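Local coordinates for putative hydrolase (Bacteroides ovatus, PDB 4HBS), which is of unknown function but folds as a five-bladed beta-propeller of the beta-fructosidase clan and is probably a hydrolase, at residues A[162-165]-A[170-173]; A[69-74]-A[362-367]; A[132-137]-A[194-199]; A[237-242]-A[298-303]. One frame throughout, in Å; residues are numbered along the deposited sequence.

Contact 1 (A[162-165]-A[170-173]); sequences DATI and MQML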
# COMPACT_ATOMS: atom_id res chain seq x y z
N ASP A 162 -3.32 4.75 -5.05
CA ASP A 162 -3.02 3.71 -6.04
C ASP A 162 -2.73 4.37 -7.41
O ASP A 162 -2.98 5.57 -7.58
CB ASP A 162 -4.19 2.70 -6.12
CG ASP A 162 -3.82 1.30 -6.53
OD1 ASP A 162 -2.72 1.11 -7.09
OD2 ASP A 162 -4.65 0.40 -6.38
N ALA A 163 -2.16 3.62 -8.36
CA ALA A 163 -1.82 4.15 -9.67
C ALA A 163 -2.20 3.18 -10.77
O ALA A 163 -2.27 1.97 -10.53
CB ALA A 163 -0.33 4.45 -9.73
N THR A 164 -2.45 3.73 -11.98
CA THR A 164 -2.83 2.97 -13.17
C THR A 164 -2.00 3.42 -14.35
O THR A 164 -1.41 4.50 -14.31
CB THR A 164 -4.34 3.12 -13.49
OG1 THR A 164 -4.69 2.26 -14.57
CG2 THR A 164 -4.75 4.57 -13.82
N ILE A 165 -2.01 2.61 -15.43
CA ILE A 165 -1.34 2.93 -16.68
C ILE A 165 -2.40 3.38 -17.68
O ILE A 165 -3.44 2.73 -17.84
CB ILE A 165 -0.51 1.73 -17.24
CG1 ILE A 165 0.35 1.03 -16.13
CG2 ILE A 165 0.36 2.18 -18.41
CD1 ILE A 165 1.45 1.86 -15.56
N MSE A 170 2.13 6.38 -16.38
CA MSE A 170 1.50 5.98 -15.13
C MSE A 170 0.90 7.20 -14.45
O MSE A 170 1.62 8.15 -14.12
CB MSE A 170 2.49 5.27 -14.22
CG MSE A 170 1.82 4.63 -13.00
SE MSE A 170 3.11 4.13 -11.70
CE MSE A 170 3.52 5.88 -11.07
N GLN A 171 -0.42 7.16 -14.22
CA GLN A 171 -1.18 8.19 -13.53
C GLN A 171 -1.34 7.73 -12.11
O GLN A 171 -1.84 6.62 -11.89
CB GLN A 171 -2.56 8.40 -14.16
CG GLN A 171 -2.56 8.48 -15.67
CD GLN A 171 -3.97 8.68 -16.13
OE1 GLN A 171 -4.79 7.77 -16.05
NE2 GLN A 171 -4.31 9.90 -16.54
N MSE A 172 -0.90 8.54 -11.14
CA MSE A 172 -0.95 8.19 -9.72
C MSE A 172 -1.62 9.27 -8.89
O MSE A 172 -1.44 10.46 -9.16
CB MSE A 172 0.48 8.01 -9.23
CG MSE A 172 0.58 7.89 -7.71
SE MSE A 172 2.23 7.20 -7.16
CE MSE A 172 1.61 6.33 -5.62
N LEU A 173 -2.33 8.85 -7.82
CA LEU A 173 -2.93 9.77 -6.86
C LEU A 173 -2.03 9.89 -5.62
O LEU A 173 -1.58 8.88 -5.07
CB LEU A 173 -4.33 9.34 -6.41
CG LEU A 173 -5.39 9.16 -7.45
CD1 LEU A 173 -6.64 8.66 -6.81
CD2 LEU A 173 -5.70 10.43 -8.20

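Contact 2 (A[69-74]-A[362-367]); sequences GNIFWS and HPALSR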
# COMPACT_ATOMS: atom_id res chain seq x y z
N GLY A 69 7.55 -4.78 -18.02
CA GLY A 69 7.99 -5.89 -17.18
C GLY A 69 8.48 -5.49 -15.81
O GLY A 69 8.69 -6.37 -14.97
N ASN A 70 8.69 -4.17 -15.56
CA ASN A 70 9.14 -3.69 -14.25
C ASN A 70 7.95 -3.49 -13.34
O ASN A 70 6.81 -3.56 -13.80
CB ASN A 70 9.90 -2.37 -14.39
CG ASN A 70 11.06 -2.39 -15.35
OD1 ASN A 70 11.76 -3.39 -15.47
ND2 ASN A 70 11.28 -1.30 -16.08
N ILE A 71 8.21 -3.25 -12.04
CA ILE A 71 7.18 -3.01 -11.02
C ILE A 71 7.52 -1.71 -10.32
O ILE A 71 8.68 -1.50 -9.92
CB ILE A 71 7.07 -4.19 -10.01
CG1 ILE A 71 6.65 -5.47 -10.73
CG2 ILE A 71 6.09 -3.84 -8.86
CD1 ILE A 71 6.77 -6.66 -9.94
N PHE A 72 6.52 -0.84 -10.14
CA PHE A 72 6.69 0.45 -9.48
C PHE A 72 6.29 0.30 -8.01
O PHE A 72 5.19 -0.14 -7.73
CB PHE A 72 5.84 1.51 -10.20
CG PHE A 72 5.64 2.77 -9.40
CD1 PHE A 72 6.56 3.81 -9.46
CD2 PHE A 72 4.56 2.90 -8.54
CE1 PHE A 72 6.41 4.94 -8.67
CE2 PHE A 72 4.41 4.04 -7.75
CZ PHE A 72 5.34 5.04 -7.80
N TRP A 73 7.17 0.70 -7.09
CA TRP A 73 6.91 0.66 -5.64
C TRP A 73 6.86 2.06 -5.10
O TRP A 73 7.78 2.82 -5.40
CB TRP A 73 8.04 -0.10 -4.91
CG TRP A 73 8.12 -1.54 -5.26
CD1 TRP A 73 8.55 -2.09 -6.44
CD2 TRP A 73 7.86 -2.64 -4.38
NE1 TRP A 73 8.54 -3.46 -6.35
CE2 TRP A 73 8.15 -3.83 -5.09
CE3 TRP A 73 7.37 -2.75 -3.07
CZ2 TRP A 73 7.95 -5.10 -4.54
CZ3 TRP A 73 7.19 -4.00 -2.52
CH2 TRP A 73 7.48 -5.16 -3.25
N SER A 74 5.84 2.41 -4.30
CA SER A 74 5.77 3.72 -3.65
C SER A 74 5.74 3.54 -2.15
O SER A 74 5.15 2.58 -1.65
CB SER A 74 4.57 4.54 -4.11
OG SER A 74 3.33 4.00 -3.73
N HIS A 362 -0.57 -7.42 -3.73
CA HIS A 362 0.40 -7.18 -4.82
C HIS A 362 0.24 -8.18 -5.98
O HIS A 362 1.06 -9.09 -6.14
CB HIS A 362 1.85 -7.22 -4.27
CG HIS A 362 2.07 -6.29 -3.13
ND1 HIS A 362 2.04 -4.92 -3.31
CD2 HIS A 362 2.24 -6.56 -1.82
CE1 HIS A 362 2.25 -4.39 -2.12
NE2 HIS A 362 2.36 -5.34 -1.18
N PRO A 363 -0.77 -7.97 -6.84
CA PRO A 363 -0.96 -8.85 -8.02
C PRO A 363 0.27 -8.99 -8.91
O PRO A 363 0.48 -10.05 -9.47
CB PRO A 363 -2.08 -8.17 -8.79
CG PRO A 363 -2.81 -7.39 -7.79
CD PRO A 363 -1.79 -6.91 -6.82
N ALA A 364 1.08 -7.92 -9.06
CA ALA A 364 2.29 -7.92 -9.88
C ALA A 364 3.34 -8.96 -9.40
O ALA A 364 4.10 -9.47 -10.23
CB ALA A 364 2.92 -6.54 -9.86
N LEU A 365 3.38 -9.27 -8.08
CA LEU A 365 4.34 -10.23 -7.52
C LEU A 365 3.83 -11.65 -7.54
O LEU A 365 4.62 -12.57 -7.31
CB LEU A 365 4.68 -9.85 -6.07
CG LEU A 365 5.20 -8.43 -5.86
CD1 LEU A 365 5.48 -8.16 -4.40
CD2 LEU A 365 6.45 -8.20 -6.68
N SER A 366 2.52 -11.86 -7.79
CA SER A 366 1.92 -13.18 -7.82
C SER A 366 2.52 -14.01 -8.97
O SER A 366 2.46 -13.58 -10.14
CB SER A 366 0.41 -13.07 -7.97
OG SER A 366 -0.21 -14.33 -7.77
N ARG A 367 3.16 -15.14 -8.62
CA ARG A 367 3.80 -16.02 -9.58
C ARG A 367 2.81 -17.01 -10.24
O ARG A 367 2.98 -17.33 -11.42
CB ARG A 367 4.97 -16.79 -8.92
CG ARG A 367 6.20 -15.92 -8.66
CD ARG A 367 7.33 -16.69 -8.00
NE ARG A 367 7.39 -16.50 -6.54
CZ ARG A 367 8.37 -15.89 -5.86
NH1 ARG A 367 9.42 -15.38 -6.50
NH2 ARG A 367 8.31 -15.79 -4.53

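Contact 3 (A[132-137]-A[194-199]); sequences RTHIRH and ATYSLE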
# COMPACT_ATOMS: atom_id res chain seq x y z
N ARG A 132 15.61 13.07 0.26
CA ARG A 132 14.59 14.11 0.41
C ARG A 132 13.23 13.57 -0.07
O ARG A 132 13.19 12.69 -0.93
CB ARG A 132 14.96 15.34 -0.41
CG ARG A 132 16.36 15.82 -0.20
CD ARG A 132 16.58 17.12 -0.93
NE ARG A 132 17.90 17.68 -0.68
CZ ARG A 132 19.03 17.32 -1.28
NH1 ARG A 132 19.02 16.36 -2.20
NH2 ARG A 132 20.17 17.92 -0.97
N THR A 133 12.13 14.14 0.44
CA THR A 133 10.76 13.77 0.03
C THR A 133 10.64 13.81 -1.53
O THR A 133 11.10 14.77 -2.15
CB THR A 133 9.75 14.74 0.68
OG1 THR A 133 9.93 14.75 2.10
CG2 THR A 133 8.32 14.42 0.33
N HIS A 134 10.04 12.76 -2.15
CA HIS A 134 9.92 12.70 -3.60
C HIS A 134 8.99 13.80 -4.11
O HIS A 134 9.40 14.56 -4.99
CB HIS A 134 9.45 11.31 -4.09
CG HIS A 134 8.82 11.31 -5.45
ND1 HIS A 134 9.59 11.38 -6.59
CD2 HIS A 134 7.52 11.24 -5.80
CE1 HIS A 134 8.74 11.35 -7.60
NE2 HIS A 134 7.48 11.28 -7.17
N ILE A 135 7.74 13.89 -3.57
CA ILE A 135 6.78 14.91 -4.00
C ILE A 135 6.34 15.68 -2.76
O ILE A 135 5.90 15.11 -1.76
CB ILE A 135 5.60 14.32 -4.82
CG1 ILE A 135 4.75 15.44 -5.44
CG2 ILE A 135 4.75 13.37 -4.01
CD1 ILE A 135 3.86 14.99 -6.56
N ARG A 136 6.51 16.99 -2.83
CA ARG A 136 6.27 17.92 -1.74
C ARG A 136 4.91 18.57 -1.89
O ARG A 136 4.51 18.86 -3.02
CB ARG A 136 7.39 19.00 -1.76
CG ARG A 136 8.17 19.08 -0.49
CD ARG A 136 9.51 19.78 -0.64
NE ARG A 136 9.39 21.23 -0.82
CZ ARG A 136 9.11 22.12 0.14
NH1 ARG A 136 8.91 21.72 1.39
NH2 ARG A 136 9.05 23.41 -0.14
N HIS A 137 4.22 18.85 -0.78
CA HIS A 137 2.94 19.52 -0.87
C HIS A 137 3.13 21.05 -1.03
O HIS A 137 3.83 21.68 -0.23
CB HIS A 137 2.06 19.25 0.36
CG HIS A 137 0.64 19.60 0.10
ND1 HIS A 137 0.23 20.91 0.09
CD2 HIS A 137 -0.39 18.81 -0.26
CE1 HIS A 137 -1.05 20.88 -0.25
NE2 HIS A 137 -1.46 19.64 -0.47
N ALA A 194 -0.67 12.95 -10.26
CA ALA A 194 0.69 12.99 -10.80
C ALA A 194 0.79 12.06 -12.00
O ALA A 194 0.30 10.94 -11.93
CB ALA A 194 1.68 12.56 -9.73
N THR A 195 1.41 12.51 -13.11
CA THR A 195 1.59 11.68 -14.32
C THR A 195 3.09 11.43 -14.50
O THR A 195 3.85 12.39 -14.52
CB THR A 195 0.95 12.34 -15.55
OG1 THR A 195 -0.45 12.50 -15.31
CG2 THR A 195 1.14 11.52 -16.82
N TYR A 196 3.50 10.15 -14.60
CA TYR A 196 4.90 9.76 -14.73
C TYR A 196 5.21 9.17 -16.13
O TYR A 196 4.40 8.43 -16.68
CB TYR A 196 5.23 8.72 -13.65
CG TYR A 196 5.19 9.28 -12.24
CD1 TYR A 196 6.31 9.89 -11.68
CD2 TYR A 196 4.03 9.21 -11.48
CE1 TYR A 196 6.27 10.43 -10.40
CE2 TYR A 196 3.99 9.73 -10.19
CZ TYR A 196 5.10 10.35 -9.65
OH TYR A 196 5.02 10.87 -8.38
N SER A 197 6.40 9.47 -16.67
CA SER A 197 6.80 8.92 -17.97
C SER A 197 7.34 7.51 -17.80
O SER A 197 7.93 7.20 -16.76
CB SER A 197 7.86 9.79 -18.63
OG SER A 197 8.37 9.19 -19.80
N LEU A 198 7.18 6.68 -18.85
CA LEU A 198 7.68 5.30 -18.88
C LEU A 198 8.67 5.14 -20.05
O LEU A 198 8.92 4.03 -20.53
CB LEU A 198 6.50 4.31 -19.01
CG LEU A 198 5.42 4.40 -17.92
CD1 LEU A 198 4.25 3.49 -18.23
CD2 LEU A 198 5.98 4.05 -16.57
N GLU A 199 9.26 6.27 -20.48
CA GLU A 199 10.22 6.36 -21.57
C GLU A 199 11.63 6.13 -20.99
O GLU A 199 12.01 6.80 -20.04
CB GLU A 199 10.10 7.77 -22.21
CG GLU A 199 11.07 8.09 -23.34
CD GLU A 199 11.33 9.57 -23.57
OE1 GLU A 199 10.84 10.41 -22.78
OE2 GLU A 199 12.07 9.88 -24.53

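Contact 4 (A[237-242]-A[298-303]); sequences YLYTTS and PWVFKK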
# COMPACT_ATOMS: atom_id res chain seq x y z
N TYR A 237 -12.40 1.64 -10.72
CA TYR A 237 -13.11 1.77 -9.45
C TYR A 237 -12.14 2.29 -8.41
O TYR A 237 -10.99 1.87 -8.40
CB TYR A 237 -13.77 0.45 -9.06
CG TYR A 237 -14.98 0.19 -9.93
CD1 TYR A 237 -14.84 -0.34 -11.21
CD2 TYR A 237 -16.24 0.67 -9.57
CE1 TYR A 237 -15.92 -0.46 -12.08
CE2 TYR A 237 -17.33 0.55 -10.43
CZ TYR A 237 -17.16 0.00 -11.69
OH TYR A 237 -18.25 -0.15 -12.51
N LEU A 238 -12.59 3.29 -7.63
CA LEU A 238 -11.81 4.01 -6.62
C LEU A 238 -12.47 3.80 -5.26
O LEU A 238 -13.63 4.16 -5.11
CB LEU A 238 -11.79 5.51 -6.98
CG LEU A 238 -11.58 5.86 -8.44
CD1 LEU A 238 -12.20 7.19 -8.75
CD2 LEU A 238 -10.13 5.84 -8.79
N TYR A 239 -11.78 3.17 -4.30
CA TYR A 239 -12.36 2.89 -2.98
C TYR A 239 -11.78 3.75 -1.89
O TYR A 239 -10.70 4.33 -2.04
CB TYR A 239 -12.14 1.41 -2.58
CG TYR A 239 -12.60 0.44 -3.62
CD1 TYR A 239 -11.80 0.12 -4.71
CD2 TYR A 239 -13.87 -0.11 -3.57
CE1 TYR A 239 -12.26 -0.72 -5.73
CE2 TYR A 239 -14.34 -0.96 -4.57
CZ TYR A 239 -13.52 -1.26 -5.65
OH TYR A 239 -13.96 -2.07 -6.67
N THR A 240 -12.49 3.79 -0.76
CA THR A 240 -12.06 4.49 0.45
C THR A 240 -12.84 3.97 1.62
O THR A 240 -13.83 3.26 1.42
CB THR A 240 -12.22 6.03 0.32
OG1 THR A 240 -11.40 6.68 1.31
CG2 THR A 240 -13.69 6.50 0.41
N THR A 241 -12.38 4.30 2.83
CA THR A 241 -13.09 3.99 4.05
C THR A 241 -13.19 5.23 4.89
O THR A 241 -12.38 6.15 4.76
CB THR A 241 -12.44 2.84 4.85
OG1 THR A 241 -11.04 3.08 5.02
CG2 THR A 241 -12.68 1.49 4.23
N SER A 242 -14.23 5.27 5.71
CA SER A 242 -14.51 6.33 6.68
C SER A 242 -15.16 5.64 7.87
O SER A 242 -16.24 5.08 7.70
CB SER A 242 -15.42 7.40 6.07
OG SER A 242 -15.49 8.55 6.89
N PRO A 298 -9.34 -1.51 1.88
CA PRO A 298 -9.92 -2.62 1.11
C PRO A 298 -9.30 -2.71 -0.27
O PRO A 298 -9.24 -1.71 -0.97
CB PRO A 298 -11.40 -2.24 1.03
CG PRO A 298 -11.40 -0.78 1.05
CD PRO A 298 -10.30 -0.39 1.99
N TRP A 299 -8.83 -3.90 -0.66
CA TRP A 299 -8.22 -4.15 -1.96
C TRP A 299 -9.14 -5.00 -2.73
O TRP A 299 -9.35 -6.14 -2.33
CB TRP A 299 -6.88 -4.87 -1.80
CG TRP A 299 -5.83 -3.97 -1.27
CD1 TRP A 299 -5.49 -3.78 0.04
CD2 TRP A 299 -5.05 -3.05 -2.03
NE1 TRP A 299 -4.55 -2.78 0.14
CE2 TRP A 299 -4.24 -2.33 -1.13
CE3 TRP A 299 -4.97 -2.76 -3.40
CZ2 TRP A 299 -3.33 -1.35 -1.56
CZ3 TRP A 299 -4.07 -1.79 -3.82
CH2 TRP A 299 -3.26 -1.10 -2.91
N VAL A 300 -9.70 -4.48 -3.84
CA VAL A 300 -10.63 -5.25 -4.69
C VAL A 300 -9.92 -5.74 -5.97
O VAL A 300 -9.05 -5.05 -6.52
CB VAL A 300 -11.90 -4.43 -5.00
CG1 VAL A 300 -12.79 -5.14 -6.03
CG2 VAL A 300 -12.67 -4.14 -3.71
N PHE A 301 -10.29 -6.96 -6.39
CA PHE A 301 -9.82 -7.61 -7.61
C PHE A 301 -10.86 -8.67 -8.04
O PHE A 301 -11.66 -9.09 -7.22
CB PHE A 301 -8.43 -8.23 -7.41
CG PHE A 301 -8.44 -9.45 -6.52
CD1 PHE A 301 -8.46 -9.32 -5.14
CD2 PHE A 301 -8.45 -10.72 -7.06
CE1 PHE A 301 -8.48 -10.44 -4.31
CE2 PHE A 301 -8.47 -11.85 -6.24
CZ PHE A 301 -8.49 -11.70 -4.86
N LYS A 302 -10.84 -9.08 -9.33
CA LYS A 302 -11.78 -10.05 -9.89
C LYS A 302 -11.06 -11.30 -10.31
O LYS A 302 -10.00 -11.21 -10.92
CB LYS A 302 -12.51 -9.46 -11.12
CG LYS A 302 -13.59 -10.37 -11.74
CD LYS A 302 -14.19 -9.77 -13.01
CE LYS A 302 -15.43 -10.49 -13.52
NZ LYS A 302 -16.29 -9.63 -14.39
N LYS A 303 -11.63 -12.46 -10.00
CA LYS A 303 -11.11 -13.76 -10.41
C LYS A 303 -12.32 -14.57 -10.83
O LYS A 303 -13.22 -14.80 -10.00
CB LYS A 303 -10.29 -14.42 -9.29
CG LYS A 303 -9.49 -15.65 -9.75
CD LYS A 303 -9.93 -16.96 -9.09
CE LYS A 303 -9.48 -18.18 -9.87
NZ LYS A 303 -9.80 -19.46 -9.18

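Contact 1 (A[162-165]-A[170-173])
A beta hairpin within one propeller blade pairs Ala163 with Met172 and Ile165 with Met170. Ala163 and Ile165 lie on strand 156-165, the edge of a four-stranded sheet, and Met170 and Met172 on strand 169-178. The two short segments run antiparallel, their directions 162° apart. Thr164 and Gln171 form the hydrogen-bonded pair. Thr164 N donates to Gln171 O at 3.0 Å, and Gln171 N donates back to Thr164 O at 2.8 Å. A weak third bond joins Leu173 N to Asp162 O at 3.4 Å. Ala163, Ile165, Met170 and Met172 share one face of the sheet. There the methyl CB of Ala163 lies 3.7 Å from Met172 CB. The CD1 methyl of Ile165 crosses to Met170 CG at 3.8 Å. Met170, a selenomethionine like Met172, bends at its last torsion (chi3 73°), and its SE lies 4.0 Å from Ala163 CB. On the other face the side chains of Thr164 and Gln171 run side by side, and beyond the hairpin Gln171 OE1 bonds to Leu256 N and NE2 to Asp255 OD1. The chemistry is two-sided: an apolar face of methyl and methionine side chains, and a face whose amide bonds to the next blade.

Contact 2 (A[69-74]-A[362-367])
Ile71 and Ala364 have the closest CA atoms, 7.0 Å apart. Residues 71-74 are extended and belong to strand 71-75 of one blade. Residues 362-367 lie in the loop between strands 356-361 and 371-377 of another. That loop turns tightly, with Leu365 N bonded to His362 O at 3.0 Å. No hydrogen bond links the two segments, so side chains alone make the contact. The methyl Ile71 CD1 sits against two residues of the loop, 3.6 Å from Leu365 CD2 and 3.9 Å from Ala364 CB. The other methyl of Leu365, CD1, meets the far end of the Trp73 indole, 3.8 Å from CH2, at an oblique angle. Leu365 holds CG opposite its own carbonyl carbon (chi1 -56°), which sends the fork of methyls toward Ile71 and Trp73 together. Shortening Leu365 to an alanine is likely to open a gap between Ile71 CD1 and the end of the indole, where the two methyls had packed. The His362 ring lies near the six-membered ring of Trp73, but it is slid aside and the two barely overlap. Its nitrogens are bonded to Thr63 OG1 and Ser374 OG, and Trp73 NE1 is bonded to Gln102 OE1. The sheet that carries the loop also contains strands 24-26 and 38-42 from the start of the chain, the closure that joins a propeller into a ring. A glycerol, probably from the crystallisation liquor, lies about 4 Å from the Ile71 side chain. The seam between these blades is thus an apolar one, with the polar ring atoms beside it bonded to other residues.

Contact 3 (A[132-137]-A[194-199])
The loop that follows strand 131-132 meets a propeller blade where His134 bonds to Tyr196. His134 NE2 and Tyr196 OH are 2.8 Å apart, and the hydrogen bond is close to straight at 162°. Either group could be the donor. The hydroxyl meets the imidazole at its edge, in the plane of the ring. The two side chains come from opposite directions. The rings meet rim to rim, neither over the other's face, with centroids 5.7 Å apart and planes 28° apart. His134 has CG anti to its backbone N (chi1 159°), which carries the ring out from the loop toward the strand. The Tyr196 hydroxyl has a second partner in Trp174 NE1, so two ring nitrogens grip the oxygen. This should fix where the buried tyrosine ends. Just beyond Tyr196, Ser197 OG accepts from Glu199 N at 3.1 Å. This is an ST turn, in the connection that leads toward strand 210-218 of the same blade. Residues 194-197 belong to strand 187-197, which runs between strands 169-178 and 210-218. Ala194 bonds to Met172 on one neighbour, and Thr195 bonds to Ile211 and Ser212 on the other. The loop lies across this sheet, with Ile135 packed on Trp174 and Arg213, and the chain then runs on to helix 144-148.

Contact 4 (A[237-242]-A[298-303])
Tyr239 and Pro298 stand where the two strand segments come nearest, with CA atoms 7.3 Å apart, and the short axes run 155° from each other. The spacing is too wide for pairing, and no hydrogen bond crosses it. Val300 packs on the Tyr239 ring. Its CG2 methyl lies over one face of that ring, 3.9 Å from the centroid and 23° off the ring normal, a CH-pi contact. Val300 CG2 sits toward the hydroxyl end of the ring, 3.6 Å from Tyr239 CZ. The other methyl, Val300 CG1, is anti to the backbone N (chi1 173°) and lies close to Tyr239 OH. The two side chains cross at about a right angle. The strands belong to different blades of the propeller, so these mostly buried side chains pack across a blade interface: 236-242 is in a five-stranded sheet, and 298-303 is the edge of a four-stranded one. The Tyr239 hydroxyl donates to Pro328 O, beyond both segments. A leucine in place of Tyr239 would probably leave the Pro328 carbonyl without this donor and Val300 without the flat ring under its methyl. Pro298 is a further main partner, its CG 4.3 Å from Tyr239 CB. Farther along the strand, Thr241 and Pro298 reach toward each other, tip to tip, with CG2 and CD 3.8 Å apart. Pro298 also touches Val246, and its carbonyl O is bonded to Thr227 OG1.

Contact 1 touches each of the other three. Strand 187-197 of contact 3 is the neighbour of strand 169-178 in the same sheet. The centres of contacts 1 and 3 are 11 Å apart, and a probable hydrogen bond of 2.8 Å joins Met170 O to Tyr196 N. Contact 2 is 13 Å away between centres, and there Met170 SE packs on Phe72 CG at 3.7 Å. Contact 4, with its centre 15 Å away, is reached where Asp162 OD2 lies near Trp299. Contacts 3 and 4 are the farthest apart, with centres 24 Å and nearest atoms about 12 Å apart. Contact 2 closes a chain loop that holds the others. No active site is established here, though the glycerol beside contact 2 may mark a pocket.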